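Local coordinates for PAN2-PAN3 deadenylation complex catalytic subunit pan2 (Neurospora crassa, PDB 4CZW), which forms the catalytic subunit of the PAN2-PAN3 complex and probably shortens the poly(A) tails of mRNA, releasing 5'-AMP, at residues A[23-28]-A[554-559]; A[547-552]-A[583-588]. All blocks are in the same frame, centred on the assembly; numbering follows the deposited sequence.

Interaction 1: A[23-28]-A[554-559]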
ATOM      1  N   PHE A  23     -13.730   9.640  22.052  1.00117.77           N
ATOM      2  CA  PHE A  23     -12.359   9.150  22.074  1.00118.73           C
ATOM      3  C   PHE A  23     -11.853   8.927  20.654  1.00127.48           C
ATOM      4  O   PHE A  23     -10.672   9.138  20.364  1.00128.07           O
ATOM      5  CB  PHE A  23     -12.262   7.855  22.886  1.00105.48           C
ATOM      6  N   GLY A  24     -12.756   8.501  19.773  1.00128.89           N
ATOM      7  CA  GLY A  24     -12.441   8.332  18.367  1.00113.27           C
ATOM      8  C   GLY A  24     -12.242   6.894  17.921  1.00110.93           C
ATOM      9  O   GLY A  24     -12.747   5.957  18.540  1.00111.48           O
ATOM     10  N   VAL A  25     -11.492   6.732  16.835  1.00104.11           N
ATOM     11  CA  VAL A  25     -11.224   5.425  16.242  1.00 96.15           C
ATOM     12  C   VAL A  25     -10.410   4.496  17.140  1.00103.63           C
ATOM     13  O   VAL A  25     -10.534   3.273  17.051  1.00 94.77           O
ATOM     14  CB  VAL A  25     -10.465   5.571  14.913  1.00 85.04           C
ATOM     15  CG1 VAL A  25     -11.410   5.928  13.781  1.00 92.08           C
ATOM     16  CG2 VAL A  25      -9.374   6.618  15.050  1.00 89.86           C
ATOM     17  N   ASP A  26      -9.571   5.081  17.992  1.00110.09           N
ATOM     18  CA  ASP A  26      -8.627   4.309  18.793  1.00113.44           C
ATOM     19  C   ASP A  26      -9.306   3.357  19.770  1.00110.42           C
ATOM     20  O   ASP A  26      -8.764   2.301  20.090  1.00118.24           O
ATOM     21  CB  ASP A  26      -7.693   5.247  19.559  1.00116.02           C
ATOM     22  CG  ASP A  26      -6.577   5.795  18.691  1.00123.00           C
ATOM     23  OD1 ASP A  26      -6.038   5.035  17.855  1.00 96.99           O
ATOM     24  OD2 ASP A  26      -6.240   6.988  18.840  1.00101.80           O
ATOM     25  N   ASP A  27     -10.492   3.728  20.241  1.00107.91           N
ATOM     26  CA  ASP A  27     -11.195   2.915  21.223  1.00108.68           C
ATOM     27  C   ASP A  27     -11.954   1.766  20.562  1.00 96.26           C
ATOM     28  O   ASP A  27     -12.283   0.776  21.216  1.00 99.93           O
ATOM     29  CB  ASP A  27     -12.157   3.780  22.041  1.00107.93           C
ATOM     30  CG  ASP A  27     -12.502   3.159  23.379  1.00113.17           C
ATOM     31  OD1 ASP A  27     -11.593   2.595  24.029  1.00114.04           O
ATOM     32  OD2 ASP A  27     -13.681   3.237  23.782  1.00117.24           O
ATOM     33  N   PHE A  28     -12.228   1.900  19.267  1.00 90.19           N
ATOM     34  CA  PHE A  28     -12.936   0.864  18.514  1.00 67.94           C
ATOM     35  C   PHE A  28     -12.144  -0.440  18.512  1.00 62.58           C
ATOM     36  O   PHE A  28     -10.936  -0.442  18.257  1.00 65.65           O
ATOM     37  CB  PHE A  28     -13.200   1.327  17.076  1.00 68.86           C
ATOM     38  CG  PHE A  28     -13.995   0.350  16.253  1.00 63.61           C
ATOM     39  CD1 PHE A  28     -15.380   0.346  16.305  1.00 62.78           C
ATOM     40  CD2 PHE A  28     -13.359  -0.548  15.411  1.00 62.25           C
ATOM     41  CE1 PHE A  28     -16.112  -0.545  15.543  1.00 68.79           C
ATOM     42  CE2 PHE A  28     -14.089  -1.440  14.647  1.00 56.75           C
ATOM     43  CZ  PHE A  28     -15.466  -1.437  14.714  1.00 60.40           C
ATOM     44  N   ASP A 554      -0.469   9.874  17.299  1.00 43.82           N
ATOM     45  CA  ASP A 554       0.428  10.514  16.344  1.00 41.75           C
ATOM     46  C   ASP A 554       0.654   9.624  15.129  1.00 43.31           C
ATOM     47  O   ASP A 554       0.421  10.040  13.995  1.00 47.32           O
ATOM     48  CB  ASP A 554       1.767  10.849  17.005  1.00 49.04           C
ATOM     49  CG  ASP A 554       1.632  11.874  18.115  1.00 48.51           C
ATOM     50  OD1 ASP A 554       1.336  11.476  19.262  1.00 44.83           O
ATOM     51  OD2 ASP A 554       1.831  13.076  17.843  1.00 39.29           O
ATOM     52  N   PHE A 555       1.098   8.396  15.379  1.00 44.70           N
ATOM     53  CA  PHE A 555       1.402   7.439  14.316  1.00 42.03           C
ATOM     54  C   PHE A 555       0.205   7.174  13.407  1.00 44.83           C
ATOM     55  O   PHE A 555       0.367   6.941  12.209  1.00 47.96           O
ATOM     56  CB  PHE A 555       1.891   6.120  14.919  1.00 33.38           C
ATOM     57  CG  PHE A 555       3.237   6.217  15.575  1.00 39.26           C
ATOM     58  CD1 PHE A 555       4.155   7.169  15.167  1.00 36.51           C
ATOM     59  CD2 PHE A 555       3.585   5.354  16.602  1.00 34.67           C
ATOM     60  CE1 PHE A 555       5.397   7.259  15.769  1.00 36.75           C
ATOM     61  CE2 PHE A 555       4.823   5.438  17.208  1.00 35.52           C
ATOM     62  CZ  PHE A 555       5.731   6.392  16.790  1.00 38.07           C
ATOM     63  N   ARG A 556      -0.992   7.210  13.980  1.00 37.24           N
ATOM     64  CA  ARG A 556      -2.212   6.981  13.215  1.00 39.75           C
ATOM     65  C   ARG A 556      -2.453   8.087  12.191  1.00 48.48           C
ATOM     66  O   ARG A 556      -2.790   7.816  11.039  1.00 50.59           O
ATOM     67  CB  ARG A 556      -3.412   6.859  14.153  1.00 30.56           C
ATOM     68  CG  ARG A 556      -4.752   7.020  13.459  1.00 42.29           C
ATOM     69  CD  ARG A 556      -5.887   6.532  14.335  1.00 38.98           C
ATOM     70  NE  ARG A 556      -5.897   5.077  14.445  1.00 51.84           N
ATOM     71  CZ  ARG A 556      -6.546   4.272  13.609  1.00 48.18           C
ATOM     72  NH1 ARG A 556      -7.241   4.781  12.601  1.00 48.58           N
ATOM     73  NH2 ARG A 556      -6.501   2.958  13.782  1.00 35.85           N
ATOM     74  N   VAL A 557      -2.277   9.334  12.616  1.00 42.66           N
ATOM     75  CA  VAL A 557      -2.476  10.477  11.734  1.00 45.55           C
ATOM     76  C   VAL A 557      -1.283  10.641  10.794  1.00 33.74           C
ATOM     77  O   VAL A 557      -1.436  11.059   9.646  1.00 39.37           O
ATOM     78  CB  VAL A 557      -2.703  11.771  12.540  1.00 48.80           C
ATOM     79  CG1 VAL A 557      -2.978  12.943  11.612  1.00 41.88           C
ATOM     80  CG2 VAL A 557      -3.859  11.580  13.508  1.00 37.05           C
ATOM     81  N   ILE A 558      -0.095  10.293  11.283  1.00 38.60           N
ATOM     82  CA  ILE A 558       1.097  10.238  10.442  1.00 38.49           C
ATOM     83  C   ILE A 558       0.918   9.143   9.389  1.00 44.18           C
ATOM     84  O   ILE A 558       1.491   9.211   8.298  1.00 45.20           O
ATOM     85  CB  ILE A 558       2.374   9.981  11.285  1.00 41.77           C
ATOM     86  CG1 ILE A 558       2.671  11.178  12.189  1.00 42.23           C
ATOM     87  CG2 ILE A 558       3.584   9.707  10.402  1.00 29.96           C
ATOM     88  CD1 ILE A 558       3.880  10.985  13.079  1.00 35.79           C
ATOM     89  N   ASN A 559       0.089   8.154   9.726  1.00 43.99           N
ATOM     90  CA  ASN A 559      -0.175   6.986   8.885  1.00 45.45           C
ATOM     91  C   ASN A 559       1.089   6.149   8.719  1.00 44.56           C
ATOM     92  O   ASN A 559       1.606   5.991   7.613  1.00 41.74           O
ATOM     93  CB  ASN A 559      -0.731   7.402   7.518  1.00 40.08           C
ATOM     94  CG  ASN A 559      -1.439   6.267   6.799  1.00 39.11           C
ATOM     95  OD1 ASN A 559      -2.036   6.469   5.742  1.00 46.00           O
ATOM     96  ND2 ASN A 559      -1.390   5.071   7.375  1.00 42.80           N
TER
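Val25 and Asp26, neighbours in the loop 23-28, both meet a single side chain, Arg556 on helix 551-558. The methyl CG2 of Val25 lies over one face of the guanidinium and its last methylene, 3.6 Å from Arg556 CD and 3.7 Å from Arg556 NH1. A small branched side chain suits this position, since it presents a methyl group to the flat surface while the N-H edges remain available to polar partners. Asp26 forms a salt bridge through OD1, at 3.4 Å from Arg556 NE. Its carboxylate plane stands 81° from the guanidinium plane and the approach is oblique, so the two groups do not form the coplanar, two-bond pairing of an ideal acid-guanidinium pair. Asp26 is also poorly ordered, in keeping with a loose electrostatic attraction at the surface. The stronger polar partner of the arginine is Glu42, which pairs with NH2. The contact thus bridges the pseudo-ubiquitin-protease domain, which supplies the loop and Glu42, and the exonuclease domain, which supplies helix 551-558. Arginine suits this junction because its chain is long enough to span the gap: it runs extended through its first two torsions and bends at the third (chi3 -72°), laying the guanidinium beside the loop. An alanine here is likely to leave Glu42 and Asp26 without their positive mate and Val25 without the surface it covers. On the loop side, a backbone bond from Phe28 N to Val25 O (3.1 Å) closes the turn that presents Val25 and Asp26. On the helix side, a Schellman motif ends the helix just beyond Arg556, with Asn559 at positive phi, a conformation asparagine tolerates well, and its side-chain amide is held by His101 O and Asn104 N.

Interaction 2: A[547-552]-A[583-588]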
ATOM      1  N   LEU A 547      10.530   8.025  20.896  1.00 41.79           N
ATOM      2  CA  LEU A 547      10.119   8.374  22.250  1.00 37.56           C
ATOM      3  C   LEU A 547       9.084   9.495  22.223  1.00 39.14           C
ATOM      4  O   LEU A 547       9.256  10.490  21.521  1.00 46.99           O
ATOM      5  CB  LEU A 547      11.337   8.781  23.088  1.00 41.05           C
ATOM      6  CG  LEU A 547      11.220   8.819  24.615  1.00 44.08           C
ATOM      7  CD1 LEU A 547      12.585   8.583  25.246  1.00 30.61           C
ATOM      8  CD2 LEU A 547      10.639  10.140  25.101  1.00 35.11           C
ATOM      9  N   GLY A 548       8.011   9.332  22.989  1.00 39.06           N
ATOM     10  CA  GLY A 548       6.964  10.334  23.047  1.00 33.73           C
ATOM     11  C   GLY A 548       5.869   9.998  24.041  1.00 39.56           C
ATOM     12  O   GLY A 548       5.980   9.035  24.800  1.00 37.60           O
ATOM     13  N   HIS A 549       4.808  10.797  24.036  1.00 38.49           N
ATOM     14  CA  HIS A 549       3.690  10.594  24.948  1.00 44.48           C
ATOM     15  C   HIS A 549       2.401  10.348  24.172  1.00 44.60           C
ATOM     16  O   HIS A 549       1.918  11.232  23.465  1.00 40.78           O
ATOM     17  CB  HIS A 549       3.528  11.800  25.875  1.00 41.64           C
ATOM     18  CG  HIS A 549       2.617  11.552  27.037  1.00 43.81           C
ATOM     19  ND1 HIS A 549       3.052  10.988  28.217  1.00 43.65           N
ATOM     20  CD2 HIS A 549       1.295  11.792  27.200  1.00 38.20           C
ATOM     21  CE1 HIS A 549       2.039  10.893  29.057  1.00 43.30           C
ATOM     22  NE2 HIS A 549       0.960  11.372  28.465  1.00 41.91           N
ATOM     23  N   GLY A 550       1.848   9.147  24.310  1.00 40.05           N
ATOM     24  CA  GLY A 550       0.645   8.768  23.589  1.00 41.26           C
ATOM     25  C   GLY A 550       0.864   8.772  22.089  1.00 43.37           C
ATOM     26  O   GLY A 550       0.091   9.368  21.338  1.00 39.79           O
ATOM     27  N   LEU A 551       1.920   8.094  21.652  1.00 43.17           N
ATOM     28  CA  LEU A 551       2.337   8.116  20.252  1.00 45.71           C
ATOM     29  C   LEU A 551       1.388   7.373  19.315  1.00 44.04           C
ATOM     30  O   LEU A 551       1.500   7.496  18.095  1.00 48.11           O
ATOM     31  CB  LEU A 551       3.744   7.528  20.117  1.00 41.76           C
ATOM     32  CG  LEU A 551       4.893   8.381  20.658  1.00 39.04           C
ATOM     33  CD1 LEU A 551       6.222   7.677  20.447  1.00 38.22           C
ATOM     34  CD2 LEU A 551       4.900   9.750  19.997  1.00 31.99           C
ATOM     35  N   SER A 552       0.458   6.607  19.877  1.00 34.58           N
ATOM     36  CA  SER A 552      -0.475   5.829  19.066  1.00 45.01           C
ATOM     37  C   SER A 552      -1.375   6.736  18.233  1.00 47.78           C
ATOM     38  O   SER A 552      -1.763   6.385  17.120  1.00 44.18           O
ATOM     39  CB  SER A 552      -1.330   4.915  19.947  1.00 43.07           C
ATOM     40  OG  SER A 552      -2.234   5.666  20.739  1.00 70.43           O
ATOM     41  N   ILE A 583      -1.875   8.780  32.324  1.00 65.98           N
ATOM     42  CA  ILE A 583      -1.691  10.099  32.914  1.00 56.20           C
ATOM     43  C   ILE A 583      -1.350  11.125  31.836  1.00 55.09           C
ATOM     44  O   ILE A 583      -0.653  10.814  30.870  1.00 55.01           O
ATOM     45  CB  ILE A 583      -0.578  10.085  33.986  1.00 60.64           C
ATOM     46  CG1 ILE A 583      -0.780   8.919  34.954  1.00 64.74           C
ATOM     47  CG2 ILE A 583      -0.540  11.402  34.746  1.00 59.49           C
ATOM     48  CD1 ILE A 583      -2.030   9.034  35.800  1.00 68.35           C
ATOM     49  N   SER A 584      -1.854  12.344  32.004  1.00 52.41           N
ATOM     50  CA  SER A 584      -1.579  13.431  31.070  1.00 41.60           C
ATOM     51  C   SER A 584      -0.102  13.813  31.054  1.00 48.80           C
ATOM     52  O   SER A 584       0.612  13.613  32.037  1.00 55.93           O
ATOM     53  CB  SER A 584      -2.425  14.656  31.421  1.00 38.84           C
ATOM     54  OG  SER A 584      -2.029  15.785  30.661  1.00 57.40           O
ATOM     55  N   LEU A 585       0.348  14.364  29.930  1.00 45.56           N
ATOM     56  CA  LEU A 585       1.718  14.844  29.803  1.00 46.62           C
ATOM     57  C   LEU A 585       1.959  16.026  30.736  1.00 51.44           C
ATOM     58  O   LEU A 585       3.038  16.168  31.313  1.00 53.24           O
ATOM     59  CB  LEU A 585       2.016  15.247  28.356  1.00 37.67           C
ATOM     60  CG  LEU A 585       3.391  15.862  28.082  1.00 45.37           C
ATOM     61  CD1 LEU A 585       4.485  14.806  28.157  1.00 39.85           C
ATOM     62  CD2 LEU A 585       3.416  16.578  26.738  1.00 33.90           C
ATOM     63  N   ALA A 586       0.940  16.866  30.880  1.00 48.39           N
ATOM     64  CA  ALA A 586       1.032  18.059  31.712  1.00 57.95           C
ATOM     65  C   ALA A 586       1.153  17.703  33.190  1.00 56.72           C
ATOM     66  O   ALA A 586       1.918  18.328  33.924  1.00 53.70           O
ATOM     67  CB  ALA A 586      -0.174  18.956  31.482  1.00 51.22           C
ATOM     68  N   PHE A 587       0.397  16.699  33.620  1.00 46.77           N
ATOM     69  CA  PHE A 587       0.415  16.280  35.016  1.00 50.13           C
ATOM     70  C   PHE A 587       1.747  15.632  35.377  1.00 52.51           C
ATOM     71  O   PHE A 587       2.298  15.885  36.447  1.00 55.69           O
ATOM     72  CB  PHE A 587      -0.737  15.316  35.307  1.00 48.17           C
ATOM     73  CG  PHE A 587      -0.889  14.980  36.764  1.00 54.60           C
ATOM     74  CD1 PHE A 587      -1.646  15.785  37.598  1.00 54.13           C
ATOM     75  CD2 PHE A 587      -0.274  13.860  37.299  1.00 53.45           C
ATOM     76  CE1 PHE A 587      -1.787  15.480  38.939  1.00 52.52           C
ATOM     77  CE2 PHE A 587      -0.410  13.549  38.637  1.00 53.57           C
ATOM     78  CZ  PHE A 587      -1.168  14.359  39.459  1.00 64.68           C
ATOM     79  N   LEU A 588       2.255  14.791  34.481  1.00 48.37           N
ATOM     80  CA  LEU A 588       3.540  14.135  34.693  1.00 41.22           C
ATOM     81  C   LEU A 588       4.670  15.157  34.756  1.00 43.60           C
ATOM     82  O   LEU A 588       5.604  15.014  35.541  1.00 49.82           O
ATOM     83  CB  LEU A 588       3.813  13.112  33.588  1.00 46.37           C
ATOM     84  CG  LEU A 588       2.964  11.839  33.600  1.00 44.86           C
ATOM     85  CD1 LEU A 588       3.306  10.953  32.412  1.00 43.01           C
ATOM     86  CD2 LEU A 588       3.156  11.082  34.905  1.00 47.85           C
TER
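His549 NE2 donates a hydrogen bond to Ile583 O at 2.9 Å, with the acceptor at the ring edge and in its plane. The bond is bent, at 130°, and weak. The other ring nitrogen, ND1, has the stronger polar partner, Thr570 OG1, and together the two probably limit how far the imidazole can turn. Histidine suits the place because one small ring offers two polar edge atoms and also a face for hydrocarbon. That face is taken by Leu585, whose CB sits 3.9 Å from the centroid of the His549 ring and 20° off its normal in a CH-pi contact. Farther along the same leucine, CD1 packs 3.9 Å from His549 CB. The imidazole is carried out to helix 585-592 by a first torsion that places CG opposite the backbone N (chi1 -167°). From that helix Leu588 adds a methyl, CD1, 3.6 Å from His549 CE1 at an oblique angle. Leu585 and Leu588, three residues apart and so on neighbouring parts of one helix face, also pack on Leu614 of helix 604-623. Ser584 occupies the N-cap position, a common place for serine, and Ile583 O comes just before it. Behind His549, Gly550 adopts a positive phi, which glycine accommodates readily as the chain passes from strand 545-548 into helix 551-558. Leu585 also lies about 4 Å, between side chains, from Asp607, one of the acidic residues thought to bind the catalytic metals, which places this arrangement beside the active centre of an RNase H-like DEDD exonuclease fold.

In the fold
Interactions 1 and 2 lie with their centres about 15 Å apart and share helix 551-558: residues 547-552 lead from strand 545-548 into it, and residues 554-559 carry it to its end. Along the chain the segments alternate, in the order 23-28, 547-552, 554-559, 583-588. Interaction 1 reaches back over more than 500 residues to the pseudo-protease domain, whereas interaction 2 stays within the exonuclease domain and joins the strand-to-helix turn to helix 585-592. Between them lies Asp554, on the shared helix and probably a ligand of the catalytic metals. The helix therefore carries the interdomain contact through Arg556, while the turn leading into it packs, through His549, close to the presumed nuclease centre.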